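Local coordinates for protein phosphatase 2C (Toxoplasma gondii, PDB 3D8K), which probably removes phosphate from phosphoserine and phosphothreonine residues of proteins, as a metal-dependent serine/threonine phosphatase of the PP2C family, at residues C[35-40]-C[50-55]; C[109-114]-C[169-174]; C[298-303]-C[316-321]. One frame throughout, in Å; residues are numbered along the deposited sequence.

How the contacts relate
The three contacts follow one another along the chain, and each pair of segments is closed before the next opens. Contacts 1 and 2 belong to the same antiparallel sheet, their centres about 10 Å apart, because strands 48-55 and 106-115 are neighbours: His51 O probably accepts a hydrogen bond from Ile110 N. Contact 3 packs helix 296-309 on the second antiparallel sheet, its centre about 13 Å from that of contact 1 and about 17 Å from that of contact 2. Across the sheet interface, His51 NE2 probably bonds Arg321 NH1 and Ile110 CD1 approaches the Phe319 ring. Together they sample both sheets of the PP2C sandwich and one of the helical layers that cover it.

Contact 1: C[35-40]-C[50-55]; sequences VVVVEG and VHAMFD
Val35 to Gly40 and Val50 to Phe54 pair antiparallel, the axes of the two short segments coming within 4.6 Å, with 172° between their directions. Val35 with Phe54 and Val37 with Ala52 are hydrogen-bonded pairs, and Val36 with Met53 is the non-hydrogen-bonded pair between them. Beyond Val37 the register slips by one residue, so that Gly40 pairs with Val50 and both Val38 and Glu39 lie opposite His51: a beta bulge. At this irregularity a side chain enters the bonding, His51 ND1 donating to Val38 O over 2.6 Å. The oxygen lies close to the imidazole plane, at the ring edge, while the donor is tilted 34° from the carbonyl plane. Glu39 runs beside the ring and points the same way, with OE1 3.3 Å from His51 CE1 and the carboxylate turned 29° from the ring plane. The face bearing Val35, Val37, Ala52 and Phe54 is apolar. Val37 CG2, anti to its carbonyl carbon, lies 3.6 Å from Ala52 CB and also meets the edge of the Phe54 ring at CE2, 4.1 Å away. On the other face the methyl CE of Met53, modelled as selenomethionine, reaches Val36 CB. Helix 61-74 covers Val35, Val50 and Phe54, whereas Val38 and His51 touch strand 349-356 of the second sheet. The one-residue slip makes strands 35-41 and 48-55 a bulged beta hairpin within one sheet of the PP2C sandwich.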
ATOM      1  N   VAL C  35      11.385 -25.427 -20.518  1.00 30.60           N
ATOM      2  CA  VAL C  35      11.075 -24.085 -20.072  1.00 27.99           C
ATOM      3  C   VAL C  35      11.402 -24.018 -18.585  1.00 26.47           C
ATOM      4  O   VAL C  35      11.261 -25.007 -17.862  1.00 24.44           O
ATOM      5  CB  VAL C  35       9.582 -23.784 -20.270  1.00 29.48           C
ATOM      6  CG1 VAL C  35       9.320 -22.289 -20.119  1.00 28.52           C
ATOM      7  CG2 VAL C  35       9.131 -24.281 -21.641  1.00 29.57           C
ATOM      8  N   VAL C  36      11.854 -22.859 -18.120  1.00 25.24           N
ATOM      9  CA  VAL C  36      12.185 -22.737 -16.709  1.00 23.21           C
ATOM     10  C   VAL C  36      11.625 -21.505 -16.046  1.00 21.36           C
ATOM     11  O   VAL C  36      11.688 -20.407 -16.593  1.00 20.96           O
ATOM     12  CB  VAL C  36      13.716 -22.784 -16.472  1.00 20.88           C
ATOM     13  CG1 VAL C  36      14.423 -22.973 -17.797  1.00 18.51           C
ATOM     14  CG2 VAL C  36      14.188 -21.543 -15.733  1.00 17.04           C
ATOM     15  N   VAL C  37      11.047 -21.726 -14.872  1.00 19.15           N
ATOM     16  CA  VAL C  37      10.498 -20.655 -14.066  1.00 19.32           C
ATOM     17  C   VAL C  37      11.655 -20.330 -13.143  1.00 19.17           C
ATOM     18  O   VAL C  37      11.810 -20.957 -12.091  1.00 16.53           O
ATOM     19  CB  VAL C  37       9.318 -21.132 -13.208  1.00 19.29           C
ATOM     20  CG1 VAL C  37       8.703 -19.946 -12.480  1.00 20.22           C
ATOM     21  CG2 VAL C  37       8.290 -21.825 -14.070  1.00 19.48           C
ATOM     22  N   VAL C  38      12.480 -19.372 -13.552  1.00 17.94           N
ATOM     23  CA  VAL C  38      13.642 -18.982 -12.760  1.00 18.59           C
ATOM     24  C   VAL C  38      13.278 -18.514 -11.362  1.00 17.58           C
ATOM     25  O   VAL C  38      14.019 -18.747 -10.424  1.00 16.87           O
ATOM     26  CB  VAL C  38      14.429 -17.852 -13.429  1.00 19.58           C
ATOM     27  CG1 VAL C  38      15.860 -17.821 -12.874  1.00 18.17           C
ATOM     28  CG2 VAL C  38      14.403 -18.032 -14.938  1.00 18.99           C
ATOM     29  N   GLU C  39      12.129 -17.864 -11.231  1.00 18.18           N
ATOM     30  CA  GLU C  39      11.678 -17.373  -9.941  1.00 19.26           C
ATOM     31  C   GLU C  39      10.220 -16.934  -9.989  1.00 19.42           C
ATOM     32  O   GLU C  39       9.760 -16.388 -10.989  1.00 19.84           O
ATOM     33  CB  GLU C  39      12.554 -16.194  -9.504  1.00 21.52           C
ATOM     34  CG  GLU C  39      11.925 -15.313  -8.432  1.00 23.47           C
ATOM     35  CD  GLU C  39      12.647 -15.376  -7.109  1.00 25.28           C
ATOM     36  OE1 GLU C  39      12.625 -16.454  -6.484  1.00 27.89           O
ATOM     37  OE2 GLU C  39      13.231 -14.348  -6.698  1.00 23.09           O
ATOM     38  N   GLY C  40       9.508 -17.174  -8.897  1.00 20.27           N
ATOM     39  CA  GLY C  40       8.110 -16.798  -8.790  1.00 20.43           C
ATOM     40  C   GLY C  40       7.800 -16.523  -7.329  1.00 21.84           C
ATOM     41  O   GLY C  40       8.572 -16.935  -6.449  1.00 22.12           O
ATOM     42  N   VAL C  50       9.696 -19.591  -5.513  1.00 18.14           N
ATOM     43  CA  VAL C  50       9.571 -20.819  -6.258  1.00 17.87           C
ATOM     44  C   VAL C  50      10.503 -20.840  -7.442  1.00 16.56           C
ATOM     45  O   VAL C  50      10.895 -19.808  -7.955  1.00 17.27           O
ATOM     46  CB  VAL C  50       8.139 -21.001  -6.781  1.00 19.62           C
ATOM     47  CG1 VAL C  50       7.956 -22.426  -7.310  1.00 20.57           C
ATOM     48  CG2 VAL C  50       7.149 -20.686  -5.684  1.00 18.86           C
ATOM     49  N   HIS C  51      10.846 -22.036  -7.881  1.00 16.39           N
ATOM     50  CA  HIS C  51      11.715 -22.208  -9.033  1.00 17.41           C
ATOM     51  C   HIS C  51      11.224 -23.488  -9.661  1.00 17.78           C
ATOM     52  O   HIS C  51      11.055 -24.486  -8.970  1.00 18.94           O
ATOM     53  CB  HIS C  51      13.169 -22.363  -8.587  1.00 17.18           C
ATOM     54  CG  HIS C  51      13.631 -21.270  -7.680  1.00 18.56           C
ATOM     55  ND1 HIS C  51      14.058 -20.045  -8.149  1.00 16.50           N
ATOM     56  CD2 HIS C  51      13.646 -21.187  -6.328  1.00 15.72           C
ATOM     57  CE1 HIS C  51      14.312 -19.253  -7.122  1.00 16.49           C
ATOM     58  NE2 HIS C  51      14.070 -19.922  -6.008  1.00 17.04           N
ATOM     59  N   ALA C  52      10.983 -23.470 -10.961  1.00 18.51           N
ATOM     60  CA  ALA C  52      10.490 -24.670 -11.605  1.00 19.51           C
ATOM     61  C   ALA C  52      11.201 -24.994 -12.901  1.00 20.42           C
ATOM     62  O   ALA C  52      11.832 -24.142 -13.518  1.00 19.75           O
ATOM     63  CB  ALA C  52       8.997 -24.551 -11.830  1.00 19.90           C
HETATM   64  N   MSE C  53      11.083 -26.243 -13.321  1.00 23.17           N
HETATM   65  CA  MSE C  53      11.745 -26.674 -14.541  1.00 25.38           C
HETATM   66  C   MSE C  53      10.905 -27.708 -15.282  1.00 23.26           C
HETATM   67  O   MSE C  53      10.491 -28.723 -14.714  1.00 24.49           O
HETATM   68  CB  MSE C  53      13.096 -27.251 -14.179  1.00 29.34           C
HETATM   69  CG  MSE C  53      14.028 -27.282 -15.317  1.00 38.91           C
HETATM   70 SE   MSE C  53      15.803 -27.340 -14.568  1.00 56.40          SE
HETATM   71  CE  MSE C  53      16.309 -25.476 -14.954  1.00 50.74           C
ATOM     72  N   PHE C  54      10.652 -27.451 -16.553  1.00 19.03           N
ATOM     73  CA  PHE C  54       9.848 -28.361 -17.339  1.00 16.60           C
ATOM     74  C   PHE C  54      10.605 -28.830 -18.570  1.00 17.39           C
ATOM     75  O   PHE C  54      10.907 -28.054 -19.462  1.00 15.90           O
ATOM     76  CB  PHE C  54       8.549 -27.655 -17.713  1.00 13.43           C
ATOM     77  CG  PHE C  54       7.728 -27.263 -16.525  1.00 11.94           C
ATOM     78  CD1 PHE C  54       6.992 -28.222 -15.833  1.00 12.44           C
ATOM     79  CD2 PHE C  54       7.722 -25.948 -16.062  1.00 11.11           C
ATOM     80  CE1 PHE C  54       6.261 -27.878 -14.701  1.00 11.35           C
ATOM     81  CE2 PHE C  54       7.001 -25.588 -14.934  1.00  9.32           C
ATOM     82  CZ  PHE C  54       6.267 -26.551 -14.250  1.00 12.56           C
ATOM     83  N   ASP C  55      10.934 -30.109 -18.601  1.00 19.45           N
ATOM     84  CA  ASP C  55      11.649 -30.664 -19.738  1.00 22.54           C
ATOM     85  C   ASP C  55      10.697 -31.565 -20.521  1.00 22.78           C
ATOM     86  O   ASP C  55      10.342 -32.656 -20.069  1.00 21.89           O
ATOM     87  CB  ASP C  55      12.879 -31.444 -19.252  1.00 25.07           C
ATOM     88  CG  ASP C  55      13.696 -32.001 -20.390  1.00 28.24           C
ATOM     89  OD1 ASP C  55      13.844 -31.287 -21.408  1.00 31.68           O
ATOM     90  OD2 ASP C  55      14.194 -33.142 -20.270  1.00 31.15           O
TER

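Contact 2: C[109-114]-C[169-174]; sequences IIFVRY and HVASLG
Ile109 and Phe111 pair with Ala171 and His169 through four backbone hydrogen bonds, two at each pair; Ala171 N to Ile109 O measures 2.8 Å and the other three are similar. The strands are antiparallel, the axes of the two short segments coming within 4.7 Å, with 173° between their directions. The Ala171 N to Ile109 O bond is nearly straight, 175° at the hydrogen, with the donor in the carbonyl plane; Ile109 N instead sits above the plane of the Ala171 carbonyl. Between these pairs, the CA atoms of Ile110 and Val170 face each other in a non-hydrogen-bonded pair, each giving a CA-H...O contact to the opposite chain: to His169 O and Ile109 O respectively.

Apolar contact is concentrated on the face of Ile109, Phe111, His169 and Ala171. Ile109 CB lies 3.9 Å from Ala171 CB, and Phe111 CB comes to 3.7 Å from His169 CB. Phe111 CG is anti to the carbonyl carbon (chi1 -62°), and the ring it carries presents its edge to His169 O, with the oxygen near the ring plane and CD2 the nearest ring carbon. Helix 82-97 closes this face, Ile85 touching Phe111 and Ala171, and Phe89 touching Ile109 and Ala171.

One water bridges the strands. The His169 ring leads away from the other strand, yet its ND1 lies 2.7 Å from this water, which in turn donates a weak bond to Phe111 O. That carbonyl thus has two donors, the water and His169 N. Strand 253-259 adjoins 165-173 on its far side, through Val170 and Thr255. The chemistry implies that main-chain polarity in this buried region is satisfied between strands, leaving aliphatic and aromatic groups to pack under the helix, while a water reaches the bonding at the partly exposed His169.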
ATOM      1  N   ILE C 109      10.014 -28.988  -9.247  1.00 18.23           N
ATOM      2  CA  ILE C 109       9.626 -27.751  -8.597  1.00 18.02           C
ATOM      3  C   ILE C 109      10.327 -27.572  -7.267  1.00 16.22           C
ATOM      4  O   ILE C 109      10.379 -28.486  -6.456  1.00 15.22           O
ATOM      5  CB  ILE C 109       8.118 -27.698  -8.370  1.00 19.77           C
ATOM      6  CG1 ILE C 109       7.386 -27.973  -9.690  1.00 20.61           C
ATOM      7  CG2 ILE C 109       7.747 -26.346  -7.803  1.00 19.45           C
ATOM      8  CD1 ILE C 109       5.884 -27.770  -9.636  1.00 20.14           C
ATOM      9  N   ILE C 110      10.875 -26.385  -7.052  1.00 15.29           N
ATOM     10  CA  ILE C 110      11.560 -26.107  -5.813  1.00 15.73           C
ATOM     11  C   ILE C 110      10.925 -24.958  -5.044  1.00 15.95           C
ATOM     12  O   ILE C 110      10.784 -23.860  -5.560  1.00 16.37           O
ATOM     13  CB  ILE C 110      13.032 -25.767  -6.069  1.00 15.40           C
ATOM     14  CG1 ILE C 110      13.667 -26.838  -6.951  1.00 15.89           C
ATOM     15  CG2 ILE C 110      13.773 -25.698  -4.765  1.00 13.27           C
ATOM     16  CD1 ILE C 110      15.032 -26.464  -7.472  1.00 13.98           C
ATOM     17  N   PHE C 111      10.531 -25.231  -3.808  1.00 15.99           N
ATOM     18  CA  PHE C 111       9.959 -24.221  -2.934  1.00 16.83           C
ATOM     19  C   PHE C 111      11.058 -23.884  -1.942  1.00 19.46           C
ATOM     20  O   PHE C 111      11.629 -24.783  -1.310  1.00 20.02           O
ATOM     21  CB  PHE C 111       8.768 -24.784  -2.174  1.00 15.55           C
ATOM     22  CG  PHE C 111       7.648 -25.205  -3.055  1.00 19.48           C
ATOM     23  CD1 PHE C 111       6.515 -24.410  -3.188  1.00 21.06           C
ATOM     24  CD2 PHE C 111       7.729 -26.386  -3.783  1.00 20.22           C
ATOM     25  CE1 PHE C 111       5.473 -24.781  -4.036  1.00 21.16           C
ATOM     26  CE2 PHE C 111       6.703 -26.767  -4.628  1.00 19.20           C
ATOM     27  CZ  PHE C 111       5.569 -25.962  -4.754  1.00 21.46           C
ATOM     28  N   VAL C 112      11.376 -22.602  -1.804  1.00 19.75           N
ATOM     29  CA  VAL C 112      12.407 -22.218  -0.856  1.00 19.27           C
ATOM     30  C   VAL C 112      11.929 -21.157   0.140  1.00 20.28           C
ATOM     31  O   VAL C 112      11.616 -20.022  -0.234  1.00 20.68           O
ATOM     32  CB  VAL C 112      13.651 -21.743  -1.608  1.00 18.26           C
ATOM     33  CG1 VAL C 112      14.766 -21.410  -0.622  1.00 16.14           C
ATOM     34  CG2 VAL C 112      14.092 -22.835  -2.566  1.00 17.47           C
ATOM     35  N   ARG C 113      11.853 -21.546   1.412  1.00 20.75           N
ATOM     36  CA  ARG C 113      11.415 -20.642   2.476  1.00 21.78           C
ATOM     37  C   ARG C 113      12.554 -20.437   3.452  1.00 23.03           C
ATOM     38  O   ARG C 113      13.337 -21.347   3.707  1.00 23.24           O
ATOM     39  CB  ARG C 113      10.197 -21.220   3.229  1.00 20.66           C
ATOM     40  CG  ARG C 113       9.628 -20.322   4.355  1.00 22.09           C
ATOM     41  CD  ARG C 113       8.086 -20.456   4.552  1.00 23.45           C
ATOM     42  NE  ARG C 113       7.386 -19.160   4.448  1.00 23.00           N
ATOM     43  CZ  ARG C 113       6.138 -18.980   3.990  1.00 22.23           C
ATOM     44  NH1 ARG C 113       5.403 -20.020   3.584  1.00 20.28           N
ATOM     45  NH2 ARG C 113       5.638 -17.743   3.899  1.00 15.42           N
ATOM     46  N   TYR C 114      12.655 -19.225   3.980  1.00 24.90           N
ATOM     47  CA  TYR C 114      13.670 -18.906   4.968  1.00 27.25           C
ATOM     48  C   TYR C 114      12.927 -18.540   6.232  1.00 29.18           C
ATOM     49  O   TYR C 114      11.941 -17.812   6.192  1.00 29.09           O
ATOM     50  CB  TYR C 114      14.516 -17.710   4.537  1.00 27.69           C
ATOM     51  CG  TYR C 114      15.348 -17.101   5.661  1.00 27.76           C
ATOM     52  CD1 TYR C 114      16.572 -17.658   6.041  1.00 27.62           C
ATOM     53  CD2 TYR C 114      14.903 -15.972   6.349  1.00 27.28           C
ATOM     54  CE1 TYR C 114      17.329 -17.107   7.073  1.00 26.83           C
ATOM     55  CE2 TYR C 114      15.649 -15.414   7.384  1.00 26.80           C
ATOM     56  CZ  TYR C 114      16.861 -15.984   7.739  1.00 27.75           C
ATOM     57  OH  TYR C 114      17.607 -15.418   8.749  1.00 28.42           O
ATOM     58  N   HIS C 169      11.788 -27.545  -0.351  1.00 17.05           N
ATOM     59  CA  HIS C 169      10.822 -28.562  -0.738  1.00 16.23           C
ATOM     60  C   HIS C 169      11.055 -28.850  -2.205  1.00 15.88           C
ATOM     61  O   HIS C 169      11.056 -27.943  -3.044  1.00 16.82           O
ATOM     62  CB  HIS C 169       9.387 -28.075  -0.572  1.00 14.32           C
ATOM     63  CG  HIS C 169       8.862 -28.194   0.817  1.00 15.73           C
ATOM     64  ND1 HIS C 169       9.169 -27.288   1.810  1.00 16.96           N
ATOM     65  CD2 HIS C 169       8.048 -29.113   1.386  1.00 16.00           C
ATOM     66  CE1 HIS C 169       8.564 -27.642   2.928  1.00 16.61           C
ATOM     67  NE2 HIS C 169       7.878 -28.747   2.698  1.00 17.53           N
ATOM     68  N   VAL C 170      11.275 -30.106  -2.529  1.00 13.60           N
ATOM     69  CA  VAL C 170      11.462 -30.420  -3.916  1.00 13.10           C
ATOM     70  C   VAL C 170      10.356 -31.343  -4.369  1.00 13.33           C
ATOM     71  O   VAL C 170      10.113 -32.378  -3.762  1.00 12.82           O
ATOM     72  CB  VAL C 170      12.812 -31.089  -4.167  1.00 14.47           C
ATOM     73  CG1 VAL C 170      12.943 -31.416  -5.659  1.00 15.47           C
ATOM     74  CG2 VAL C 170      13.931 -30.177  -3.717  1.00 13.11           C
ATOM     75  N   ALA C 171       9.670 -30.942  -5.428  1.00 14.41           N
ATOM     76  CA  ALA C 171       8.600 -31.742  -6.008  1.00 14.81           C
ATOM     77  C   ALA C 171       9.146 -32.229  -7.331  1.00 15.32           C
ATOM     78  O   ALA C 171       9.040 -31.526  -8.326  1.00 15.81           O
ATOM     79  CB  ALA C 171       7.362 -30.890  -6.240  1.00 12.14           C
ATOM     80  N   SER C 172       9.752 -33.415  -7.338  1.00 17.20           N
ATOM     81  CA  SER C 172      10.320 -33.969  -8.566  1.00 19.89           C
ATOM     82  C   SER C 172       9.412 -34.991  -9.243  1.00 19.85           C
ATOM     83  O   SER C 172       8.802 -35.836  -8.592  1.00 18.63           O
ATOM     84  CB  SER C 172      11.687 -34.617  -8.298  1.00 22.60           C
ATOM     85  OG  SER C 172      11.554 -35.958  -7.843  1.00 26.26           O
ATOM     86  N   LEU C 173       9.356 -34.907 -10.567  1.00 20.63           N
ATOM     87  CA  LEU C 173       8.541 -35.800 -11.379  1.00 20.41           C
ATOM     88  C   LEU C 173       9.199 -35.913 -12.739  1.00 19.15           C
ATOM     89  O   LEU C 173       8.912 -35.125 -13.634  1.00 19.81           O
ATOM     90  CB  LEU C 173       7.130 -35.224 -11.547  1.00 22.12           C
ATOM     91  CG  LEU C 173       6.128 -36.092 -12.302  1.00 23.11           C
ATOM     92  CD1 LEU C 173       5.674 -37.246 -11.411  1.00 24.44           C
ATOM     93  CD2 LEU C 173       4.945 -35.254 -12.701  1.00 23.32           C
ATOM     94  N   GLY C 174      10.083 -36.885 -12.898  1.00 18.36           N
ATOM     95  CA  GLY C 174      10.747 -37.043 -14.177  1.00 18.72           C
ATOM     96  C   GLY C 174      12.223 -37.319 -14.014  1.00 20.58           C
ATOM     97  O   GLY C 174      12.668 -37.773 -12.960  1.00 21.74           O
TER
HETATM   98  O   HOH W   1      10.037 -24.812   1.136  1.00 16.83           O

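Contact 3: C[298-303]-C[316-321]; sequences DAAKAM and ISTFVR
Ala300 and Met303 of the helix meet Thr318 and Val320 of the strand, the axes of the two short segments coming within 7.5 Å at an angle of 154°. The one hydrogen bond across the contact is long: Thr318 OG1 donates to Ala300 O at 3.2 Å, from well above the carbonyl plane, 58° out of it. Thr318 OG1 takes the crowded position between backbone N and carbonyl carbon (chi1 66°), which directs it to the helix.

The other Thr318 branch serves the apolar contact. Its CG2 lies 3.5 Å from Met303 CB and 3.7 Å from Met303 CE, the two side chains sliding past each other in opposite directions. Met303, modelled as selenomethionine, is bent at chi3, which folds CE back over the threonine, while its SE stands 4.1 Å from Val320 CG2. The same valine methyl approaches Ala300 CB at 4.3 Å and Ala299 CB at 4.4 Å, making Val320 CG2 common to three helix residues.

Further out, the strand is held in its sheet by backbone bonds on two sides: Thr318 to Leu354 and Val320 to Asn352 in strand 349-356, and Phe319 to Ala267 in strand 264-268. Val266 of the latter strand touches both Met303 and Val320. Phe319 sets off from the strand on the side away from the helix, where its ring meets His51 of strand 48-55, which belongs to the second sheet. A helix on one face of an antiparallel sheet and a second sheet on its other face mark this as an outer helical layer of the alpha-beta-beta-alpha sandwich known for PP2C phosphatases.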
ATOM      1  N   ASP C 298      27.646 -17.083 -13.721  1.00 27.06           N
ATOM      2  CA  ASP C 298      28.667 -17.837 -14.423  1.00 27.81           C
ATOM      3  C   ASP C 298      28.557 -19.306 -14.050  1.00 26.68           C
ATOM      4  O   ASP C 298      28.824 -20.190 -14.867  1.00 25.36           O
ATOM      5  CB  ASP C 298      30.052 -17.280 -14.088  1.00 30.55           C
ATOM      6  CG  ASP C 298      30.168 -15.800 -14.404  1.00 34.38           C
ATOM      7  OD1 ASP C 298      29.535 -14.996 -13.684  1.00 35.98           O
ATOM      8  OD2 ASP C 298      30.876 -15.443 -15.374  1.00 35.87           O
ATOM      9  N   ALA C 299      28.142 -19.550 -12.811  1.00 26.03           N
ATOM     10  CA  ALA C 299      27.975 -20.904 -12.289  1.00 24.66           C
ATOM     11  C   ALA C 299      27.060 -21.688 -13.202  1.00 23.42           C
ATOM     12  O   ALA C 299      27.414 -22.767 -13.672  1.00 24.69           O
ATOM     13  CB  ALA C 299      27.388 -20.856 -10.883  1.00 25.87           C
ATOM     14  N   ALA C 300      25.878 -21.146 -13.452  1.00 20.81           N
ATOM     15  CA  ALA C 300      24.938 -21.812 -14.323  1.00 20.15           C
ATOM     16  C   ALA C 300      25.545 -21.952 -15.719  1.00 20.50           C
ATOM     17  O   ALA C 300      25.564 -23.047 -16.278  1.00 20.52           O
ATOM     18  CB  ALA C 300      23.638 -21.026 -14.386  1.00 20.62           C
ATOM     19  N   LYS C 301      26.048 -20.845 -16.268  1.00 20.43           N
ATOM     20  CA  LYS C 301      26.655 -20.839 -17.594  1.00 20.57           C
ATOM     21  C   LYS C 301      27.630 -21.975 -17.804  1.00 22.00           C
ATOM     22  O   LYS C 301      27.601 -22.641 -18.836  1.00 20.69           O
ATOM     23  CB  LYS C 301      27.395 -19.535 -17.848  1.00 21.97           C
ATOM     24  CG  LYS C 301      26.578 -18.414 -18.472  1.00 24.58           C
ATOM     25  CD  LYS C 301      27.487 -17.212 -18.709  1.00 27.25           C
ATOM     26  CE  LYS C 301      26.757 -16.006 -19.247  1.00 29.10           C
ATOM     27  NZ  LYS C 301      27.645 -14.808 -19.198  1.00 32.74           N
ATOM     28  N   ALA C 302      28.502 -22.191 -16.827  1.00 24.63           N
ATOM     29  CA  ALA C 302      29.503 -23.243 -16.934  1.00 28.34           C
ATOM     30  C   ALA C 302      28.851 -24.606 -17.177  1.00 30.98           C
ATOM     31  O   ALA C 302      29.277 -25.375 -18.049  1.00 31.35           O
ATOM     32  CB  ALA C 302      30.346 -23.274 -15.684  1.00 28.15           C
HETATM   33  N   MSE C 303      27.811 -24.902 -16.409  1.00 32.86           N
HETATM   34  CA  MSE C 303      27.098 -26.160 -16.567  1.00 35.92           C
HETATM   35  C   MSE C 303      26.636 -26.392 -18.010  1.00 35.02           C
HETATM   36  O   MSE C 303      26.676 -27.525 -18.510  1.00 32.57           O
HETATM   37  CB  MSE C 303      25.898 -26.185 -15.632  1.00 39.89           C
HETATM   38  CG  MSE C 303      26.300 -26.390 -14.213  1.00 47.91           C
HETATM   39 SE   MSE C 303      24.879 -25.886 -13.060  1.00 60.67          SE
HETATM   40  CE  MSE C 303      23.662 -27.378 -13.456  1.00 55.53           C
ATOM     41  N   ILE C 316      19.625 -28.615 -23.171  1.00 41.95           N
ATOM     42  CA  ILE C 316      20.251 -28.367 -21.872  1.00 39.00           C
ATOM     43  C   ILE C 316      19.777 -27.099 -21.150  1.00 37.21           C
ATOM     44  O   ILE C 316      19.749 -26.010 -21.718  1.00 37.05           O
ATOM     45  CB  ILE C 316      21.796 -28.290 -22.037  1.00 38.55           C
ATOM     46  CG1 ILE C 316      22.314 -29.573 -22.684  1.00 38.41           C
ATOM     47  CG2 ILE C 316      22.471 -28.063 -20.694  1.00 36.92           C
ATOM     48  CD1 ILE C 316      23.773 -29.508 -23.079  1.00 36.62           C
ATOM     49  N   SER C 317      19.405 -27.247 -19.885  1.00 34.76           N
ATOM     50  CA  SER C 317      18.968 -26.108 -19.099  1.00 33.39           C
ATOM     51  C   SER C 317      19.468 -26.216 -17.671  1.00 30.91           C
ATOM     52  O   SER C 317      19.428 -27.281 -17.063  1.00 29.57           O
ATOM     53  CB  SER C 317      17.453 -25.994 -19.125  1.00 33.70           C
ATOM     54  OG  SER C 317      17.031 -25.646 -20.425  1.00 35.99           O
ATOM     55  N   THR C 318      19.940 -25.098 -17.141  1.00 29.12           N
ATOM     56  CA  THR C 318      20.482 -25.085 -15.799  1.00 27.73           C
ATOM     57  C   THR C 318      19.930 -23.966 -14.928  1.00 26.52           C
ATOM     58  O   THR C 318      19.451 -22.936 -15.424  1.00 26.08           O
ATOM     59  CB  THR C 318      22.021 -24.978 -15.846  1.00 27.10           C
ATOM     60  OG1 THR C 318      22.399 -23.708 -16.397  1.00 25.50           O
ATOM     61  CG2 THR C 318      22.591 -26.081 -16.726  1.00 27.35           C
ATOM     62  N   PHE C 319      20.002 -24.191 -13.620  1.00 23.95           N
ATOM     63  CA  PHE C 319      19.529 -23.232 -12.645  1.00 21.55           C
ATOM     64  C   PHE C 319      20.333 -23.310 -11.369  1.00 20.95           C
ATOM     65  O   PHE C 319      20.658 -24.390 -10.883  1.00 19.77           O
ATOM     66  CB  PHE C 319      18.061 -23.478 -12.308  1.00 19.24           C
ATOM     67  CG  PHE C 319      17.633 -22.839 -11.017  1.00 17.13           C
ATOM     68  CD1 PHE C 319      17.291 -21.502 -10.964  1.00 15.94           C
ATOM     69  CD2 PHE C 319      17.603 -23.576  -9.838  1.00 15.59           C
ATOM     70  CE1 PHE C 319      16.931 -20.912  -9.754  1.00 15.28           C
ATOM     71  CE2 PHE C 319      17.244 -22.982  -8.627  1.00 14.37           C
ATOM     72  CZ  PHE C 319      16.907 -21.659  -8.590  1.00 13.75           C
ATOM     73  N   VAL C 320      20.620 -22.148 -10.808  1.00 21.56           N
ATOM     74  CA  VAL C 320      21.378 -22.084  -9.582  1.00 20.65           C
ATOM     75  C   VAL C 320      20.862 -20.994  -8.682  1.00 20.52           C
ATOM     76  O   VAL C 320      20.557 -19.894  -9.125  1.00 20.27           O
ATOM     77  CB  VAL C 320      22.860 -21.787  -9.858  1.00 20.67           C
ATOM     78  CG1 VAL C 320      23.591 -21.491  -8.542  1.00 21.16           C
ATOM     79  CG2 VAL C 320      23.495 -22.963 -10.559  1.00 21.46           C
ATOM     80  N   ARG C 321      20.753 -21.309  -7.406  1.00 21.06           N
ATOM     81  CA  ARG C 321      20.332 -20.314  -6.448  1.00 21.49           C
ATOM     82  C   ARG C 321      21.266 -20.318  -5.252  1.00 21.17           C
ATOM     83  O   ARG C 321      21.693 -21.365  -4.769  1.00 19.68           O
ATOM     84  CB  ARG C 321      18.910 -20.547  -5.958  1.00 21.59           C
ATOM     85  CG  ARG C 321      18.626 -19.646  -4.785  1.00 24.42           C
ATOM     86  CD  ARG C 321      17.180 -19.471  -4.513  1.00 26.22           C
ATOM     87  NE  ARG C 321      16.988 -18.554  -3.403  1.00 26.36           N
ATOM     88  CZ  ARG C 321      15.812 -18.337  -2.831  1.00 29.37           C
ATOM     89  NH1 ARG C 321      14.740 -18.986  -3.275  1.00 29.22           N
ATOM     90  NH2 ARG C 321      15.706 -17.467  -1.831  1.00 31.19           N
TER